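Local coordinates for protein PmoD (Methylocystis sp. ATCC 49242, PDB 6CPD) that binds copper in the bacterial periplasm through a soluble cupredoxin domain, with methionine sulfurs holding copper(I), in a methane-oxidizing bacterium, at the interface of chains A and B. Residues are numbered along the deposited sequence; one frame, centred on the assembly and turned at random. Chains: chain A/B, PmoD.

Contact 1: the interface of chains A and B. Residues chain A 31-32, 104, 124, 126; chain B 2-4, 16, 28.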
# COMPACT_ATOMS: atom_id res chain seq x y z
N ASP A 31 0.43 -0.38 -6.35
CA ASP A 31 -0.17 -1.58 -6.94
C ASP A 31 -0.85 -1.32 -8.29
O ASP A 31 -1.46 -2.21 -8.89
CB ASP A 31 -1.13 -2.26 -5.95
CG ASP A 31 -2.05 -1.29 -5.26
OD1 ASP A 31 -2.32 -0.21 -5.82
OD2 ASP A 31 -2.52 -1.64 -4.15
N GLU A 32 -0.65 -0.12 -8.81
CA GLU A 32 -1.09 0.23 -10.15
C GLU A 32 0.07 0.76 -11.00
O GLU A 32 0.44 1.92 -10.87
CB GLU A 32 -2.23 1.25 -10.06
CG GLU A 32 -3.37 0.80 -9.15
CD GLU A 32 -4.39 -0.08 -9.87
OE1 GLU A 32 -4.48 0.01 -11.11
OE2 GLU A 32 -5.10 -0.86 -9.19
N HIS A 104 -3.58 -8.27 -14.61
CA HIS A 104 -3.45 -8.40 -13.16
C HIS A 104 -2.35 -9.39 -12.84
O HIS A 104 -2.20 -10.41 -13.53
CB HIS A 104 -4.78 -8.84 -12.55
CG HIS A 104 -5.87 -7.83 -12.72
ND1 HIS A 104 -6.75 -7.86 -13.78
CD2 HIS A 104 -6.22 -6.76 -11.97
CE1 HIS A 104 -7.59 -6.84 -13.68
NE2 HIS A 104 -7.28 -6.16 -12.59
N LYS A 124 -0.89 -8.10 -4.68
CA LYS A 124 -1.63 -8.01 -5.93
C LYS A 124 -1.46 -6.64 -6.55
O LYS A 124 -1.60 -5.62 -5.87
CB LYS A 124 -3.10 -8.31 -5.68
CG LYS A 124 -3.34 -9.69 -5.13
CD LYS A 124 -4.81 -10.06 -5.30
CE LYS A 124 -5.06 -11.50 -4.90
NZ LYS A 124 -6.43 -11.93 -5.27
N MET A 126 -1.60 -4.39 -10.69
CA MET A 126 -1.93 -4.47 -12.11
C MET A 126 -1.07 -3.53 -12.96
O MET A 126 -0.50 -2.54 -12.46
CB MET A 126 -3.42 -4.20 -12.29
CG MET A 126 -3.85 -2.82 -11.99
SD MET A 126 -5.57 -2.59 -12.50
CE MET A 126 -5.49 -3.18 -14.18
N MET B 2 -9.06 -4.32 -6.47
CA MET B 2 -7.89 -4.40 -7.34
C MET B 2 -6.62 -4.77 -6.57
O MET B 2 -6.45 -5.93 -6.15
CB MET B 2 -7.69 -3.06 -8.07
CG MET B 2 -8.70 -2.76 -9.16
SD MET B 2 -8.88 -4.09 -10.38
CE MET B 2 -9.75 -3.22 -11.69
N GLY B 3 -5.74 -3.78 -6.40
CA GLY B 3 -4.50 -3.95 -5.67
C GLY B 3 -4.78 -4.20 -4.20
O GLY B 3 -5.84 -3.84 -3.70
N ASN B 4 -3.84 -4.83 -3.50
CA ASN B 4 -3.93 -4.92 -2.04
C ASN B 4 -2.77 -4.29 -1.28
O ASN B 4 -2.56 -4.63 -0.12
CB ASN B 4 -4.09 -6.38 -1.61
CG ASN B 4 -2.82 -7.18 -1.79
OD1 ASN B 4 -1.86 -6.73 -2.45
ND2 ASN B 4 -2.80 -8.37 -1.21
N HIS B 16 -7.87 -0.16 2.12
CA HIS B 16 -7.06 0.04 0.93
C HIS B 16 -7.29 1.46 0.43
O HIS B 16 -8.41 1.97 0.45
CB HIS B 16 -7.41 -0.98 -0.15
CG HIS B 16 -6.57 -0.86 -1.38
ND1 HIS B 16 -7.03 -0.27 -2.54
CD2 HIS B 16 -5.29 -1.23 -1.63
CE1 HIS B 16 -6.08 -0.30 -3.46
NE2 HIS B 16 -5.01 -0.89 -2.93
N GLU B 28 -2.14 5.99 -11.09
CA GLU B 28 -2.62 5.90 -9.71
C GLU B 28 -1.42 5.86 -8.78
O GLU B 28 -0.42 5.24 -9.10
CB GLU B 28 -3.47 4.65 -9.51
CG GLU B 28 -4.72 4.62 -10.36
CD GLU B 28 -5.38 3.25 -10.36
OE1 GLU B 28 -5.35 2.58 -11.41
OE2 GLU B 28 -5.88 2.82 -9.30
O HOH W 1 0.24 2.85 -7.95
O HOH W 2 -0.74 3.87 -12.34
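The N-terminal loop of chain B, residues 2 to 4, runs beside strand 118-127 of chain A and lies near strand 103-112, while B:Glu28 of strand 28-29 faces A:Glu32 of strand 32-33. Both chains are copies of the cupredoxin domain of PmoD. B:Asn4 crosses the A:Lys124 side chain at about a right angle. Its amide OD1 takes the backbone N-H of A:Lys124 at 2.8 Å, nearly straight (174° at H), with the donor above the carbonyl plane. A chi1 of 72°, with CG between the backbone N and the carbonyl carbon, turns the amide to that strand. An alanine here would probably leave A:Lys124 N without its acceptor across the interface. A:Asp31 and B:His16 meet tip to tip: the imidazole NE2 of B:His16 gives its hydrogen to carboxylate OD2 of A:Asp31 at 2.9 Å, in the ring plane and on the syn side of the carboxylate, 22° out of its plane. The oxygen B:Gly3 O sits over one face of that ring, toward its rim. Water 1 joins the backbone oxygens A:Glu32 O and B:Glu28 O, and water 2 links A:Glu32 O to B:Glu28 N. A:Glu32 OE1 and B:Glu28 OE1, 2.7 Å apart, are both acceptors unless a proton lies between them, and the approach is doubtful because A:Glu32 is poorly ordered. The thioether SD of B:Met2, also poorly ordered, receives a weak bond from A:His104 NE2 at 3.4 Å.

Contact 2: the interface of chains A and B. Residues chain A 5-7, 30-31, 124; chain B 5-6, 30.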
# COMPACT_ATOMS: atom_id res chain seq x y z
N MET A 5 3.06 3.33 3.24
CA MET A 5 1.72 2.88 2.92
C MET A 5 1.73 1.66 2.01
O MET A 5 0.76 0.92 1.95
CB MET A 5 0.88 3.99 2.29
CG MET A 5 0.56 5.16 3.18
SD MET A 5 -0.19 6.55 2.26
CE MET A 5 -1.72 5.82 1.72
N CYS A 6 2.80 1.48 1.23
CA CYS A 6 2.83 0.42 0.23
C CYS A 6 3.62 -0.80 0.72
O CYS A 6 4.82 -0.68 1.01
CB CYS A 6 3.46 0.96 -1.07
SG CYS A 6 3.37 -0.24 -2.44
N MET A 7 2.96 -1.95 0.84
CA MET A 7 3.59 -3.08 1.50
C MET A 7 2.91 -4.40 1.18
O MET A 7 1.76 -4.42 0.70
CB MET A 7 3.58 -2.85 3.00
CG MET A 7 2.16 -2.90 3.58
SD MET A 7 2.15 -2.29 5.26
CE MET A 7 2.23 -0.52 4.99
N CYS A 30 2.58 2.01 -6.67
CA CYS A 30 2.42 0.92 -5.72
C CYS A 30 1.75 -0.25 -6.43
O CYS A 30 2.44 -1.03 -7.10
CB CYS A 30 1.62 1.39 -4.50
SG CYS A 30 1.48 0.16 -3.16
N ASP A 31 0.43 -0.38 -6.35
CA ASP A 31 -0.17 -1.58 -6.94
C ASP A 31 -0.85 -1.32 -8.29
O ASP A 31 -1.46 -2.21 -8.89
CB ASP A 31 -1.13 -2.26 -5.95
CG ASP A 31 -2.05 -1.29 -5.26
OD1 ASP A 31 -2.32 -0.21 -5.82
OD2 ASP A 31 -2.52 -1.64 -4.15
N LYS A 124 -0.89 -8.10 -4.68
CA LYS A 124 -1.63 -8.01 -5.93
C LYS A 124 -1.46 -6.64 -6.55
O LYS A 124 -1.60 -5.62 -5.87
CB LYS A 124 -3.10 -8.31 -5.68
CG LYS A 124 -3.34 -9.69 -5.13
CD LYS A 124 -4.81 -10.06 -5.30
CE LYS A 124 -5.06 -11.50 -4.90
NZ LYS A 124 -6.43 -11.93 -5.27
N MET B 5 -1.97 -3.43 -1.93
CA MET B 5 -0.68 -3.07 -1.33
C MET B 5 -0.67 -1.73 -0.61
O MET B 5 0.07 -1.55 0.35
CB MET B 5 0.39 -3.05 -2.43
CG MET B 5 0.62 -4.41 -3.06
SD MET B 5 1.52 -4.24 -4.63
CE MET B 5 3.03 -3.55 -3.97
N CYS B 6 -1.52 -0.81 -1.04
CA CYS B 6 -1.53 0.54 -0.48
C CYS B 6 -2.57 0.62 0.61
O CYS B 6 -3.75 0.50 0.32
CB CYS B 6 -1.83 1.58 -1.58
SG CYS B 6 -1.86 3.30 -0.98
N CYS B 30 0.22 6.06 -4.42
CA CYS B 30 -0.03 5.65 -3.06
C CYS B 30 0.49 6.74 -2.12
O CYS B 30 -0.23 7.69 -1.82
CB CYS B 30 0.60 4.29 -2.75
SG CYS B 30 0.17 3.65 -1.07
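Disulfides join A:Cys6 to A:Cys30 and B:Cys6 to B:Cys30, and both lie to one side of the antiparallel beta bridge between A:Cys6 and B:Cys6. Backbone N of B:Met5 gives its hydrogen to carboxylate OD2 of A:Asp31 at 2.9 Å, on the anti lone pair, and B:Cys6 N adds a weak bond to the same oxygen. Backbone O of B:Met5 accepts the N-H of A:Met7 at 3.0 Å, which may offset its unfavourable approach to A:Met5 O, another acceptor. The side chain of B:Met5 slides past A:Asp31 in the opposite direction, its sulfur SD 3.6 Å from the A:Asp31 CB methylene. Bent at chi3 (63°), the chain turns its methyl CE back onto chain A, 3.7 Å from A:Cys6 SG. At the other end of the side chain, B:Met5 CB packs 3.5 Å from A:Cys30 SG, which a chi1 of -175°, anti to the backbone N, sends toward it. Symmetry repeats this on the far side, where the A:Met5 methyl CE meets B:Cys6 SG and A:Met5 CB meets B:Cys30 SG. Beyond the disulfides, away from the bridge, the CB methylenes of A:Cys30 and B:Cys30 touch at 3.5 Å. The crosslinks would hold each N-terminal segment to the loop at residue 30, fixing a surface for what may be a dimer and keeping A:Met5 and B:Met5 just before the copper-binding strand 7-10.

Contact 3: the interface of chains A and B. Residues chain A 5, 7, 9, 14; chain B 5, 7, 9, 14.
The amide N of B:Met7 donates to the backbone oxygen A:Met5 O at 2.9 Å, the twin of the bond from A:Met7 to B:Met5. Past this ladder the contact is made of methionine side chains. A:Met7 and B:Met7 cross at about a right angle, with methyl CE of B:Met7 3.8 Å from methylene CG of A:Met7. The SD atoms of A:Met7, A:Met9, B:Met7 and B:Met9 form a compact, roughly tetrahedral cage: A:Met7 SD meets B:Met9 SD tip to tip at 3.8 Å, and A:Met9 SD lies 4.0 Å from B:Met7 SD. These are copper(I)-binding residues, and the cage would suit one such ion shared between the chains, though the sulfurs alone do not show it. A:Met9 folds at chi2 (-64°), whereas B:Met9 is extended at chi2 (-177°) and bends at chi3, yet both bring SD to the same cage; the Met14 copies differ too, while the Met7 copies match. Beside the sulfurs, the methyls of Met14 close on Met9: A:Met14 CE lies 3.7 Å from B:Met9 CE, and B:Met14 CE 3.8 Å from A:Met9 CE. In each chain the cage and its flank come from strands 7-10 and 13-20, joined by a short turn, which face their counterparts across the interface.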
# COMPACT_ATOMS: atom_id res chain seq x y z
N MET A 5 3.06 3.33 3.24
CA MET A 5 1.72 2.88 2.92
C MET A 5 1.73 1.66 2.01
O MET A 5 0.76 0.92 1.95
CB MET A 5 0.88 3.99 2.29
CG MET A 5 0.56 5.16 3.18
SD MET A 5 -0.19 6.55 2.26
CE MET A 5 -1.72 5.82 1.72
N MET A 7 2.96 -1.95 0.84
CA MET A 7 3.59 -3.08 1.50
C MET A 7 2.91 -4.40 1.18
O MET A 7 1.76 -4.42 0.70
CB MET A 7 3.58 -2.85 3.00
CG MET A 7 2.16 -2.90 3.58
SD MET A 7 2.15 -2.29 5.26
CE MET A 7 2.23 -0.52 4.99
N MET A 9 2.06 -7.91 3.59
CA MET A 9 1.95 -8.21 5.03
C MET A 9 2.23 -9.67 5.31
O MET A 9 1.85 -10.54 4.54
CB MET A 9 0.54 -7.91 5.58
CG MET A 9 0.00 -6.52 5.35
SD MET A 9 1.02 -5.35 6.23
CE MET A 9 0.86 -5.88 7.94
N MET A 14 5.65 -6.34 8.00
CA MET A 14 5.56 -5.81 6.65
C MET A 14 6.89 -5.82 5.87
O MET A 14 7.97 -5.72 6.45
CB MET A 14 5.04 -4.37 6.69
CG MET A 14 5.92 -3.49 7.58
SD MET A 14 4.99 -2.12 8.28
CE MET A 14 3.80 -3.05 9.21
N MET B 5 -1.97 -3.43 -1.93
CA MET B 5 -0.68 -3.07 -1.33
C MET B 5 -0.67 -1.73 -0.61
O MET B 5 0.07 -1.55 0.35
CB MET B 5 0.39 -3.05 -2.43
CG MET B 5 0.62 -4.41 -3.06
SD MET B 5 1.52 -4.24 -4.63
CE MET B 5 3.03 -3.55 -3.97
N MET B 7 -2.17 0.85 1.87
CA MET B 7 -3.15 0.67 2.95
C MET B 7 -2.90 1.51 4.19
O MET B 7 -1.80 1.95 4.43
CB MET B 7 -3.16 -0.80 3.40
CG MET B 7 -1.83 -1.22 4.06
SD MET B 7 -1.65 -2.97 4.48
CE MET B 7 -1.43 -3.67 2.82
N MET B 9 -3.68 0.68 8.38
CA MET B 9 -3.92 -0.56 9.11
C MET B 9 -4.52 -0.43 10.51
O MET B 9 -4.09 0.41 11.29
CB MET B 9 -2.59 -1.32 9.21
CG MET B 9 -1.94 -1.51 7.85
SD MET B 9 -0.46 -2.47 8.02
CE MET B 9 0.65 -1.26 8.74
N MET B 14 -7.51 -3.86 7.28
CA MET B 14 -6.85 -2.83 6.47
C MET B 14 -7.91 -2.03 5.75
O MET B 14 -9.05 -2.49 5.57
CB MET B 14 -5.88 -3.43 5.42
CG MET B 14 -4.93 -4.51 5.94
SD MET B 14 -4.22 -4.07 7.54
CE MET B 14 -2.92 -5.31 7.69

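The contacts are neighbouring parts of one two-fold interface. Contacts 1 and 2 have C-alpha centres about 7 Å apart and share A:Asp31 and A:Lys124; OD2 of A:Asp31 ties the histidine of contact 1 to the backbone of contact 2. Contacts 2 and 3 are also about 7 Å apart, sharing A:Met5, A:Met7 and B:Met5, while contacts 1 and 3 stand about 12 Å apart. The N-terminal segment of chain B thus runs from the polar bonds of contact 1, past the disulfides, to the methionine cluster. If the dimer forms in solution, the copper site of contact 3 would draw ligands from both chains and so depend on the pairing.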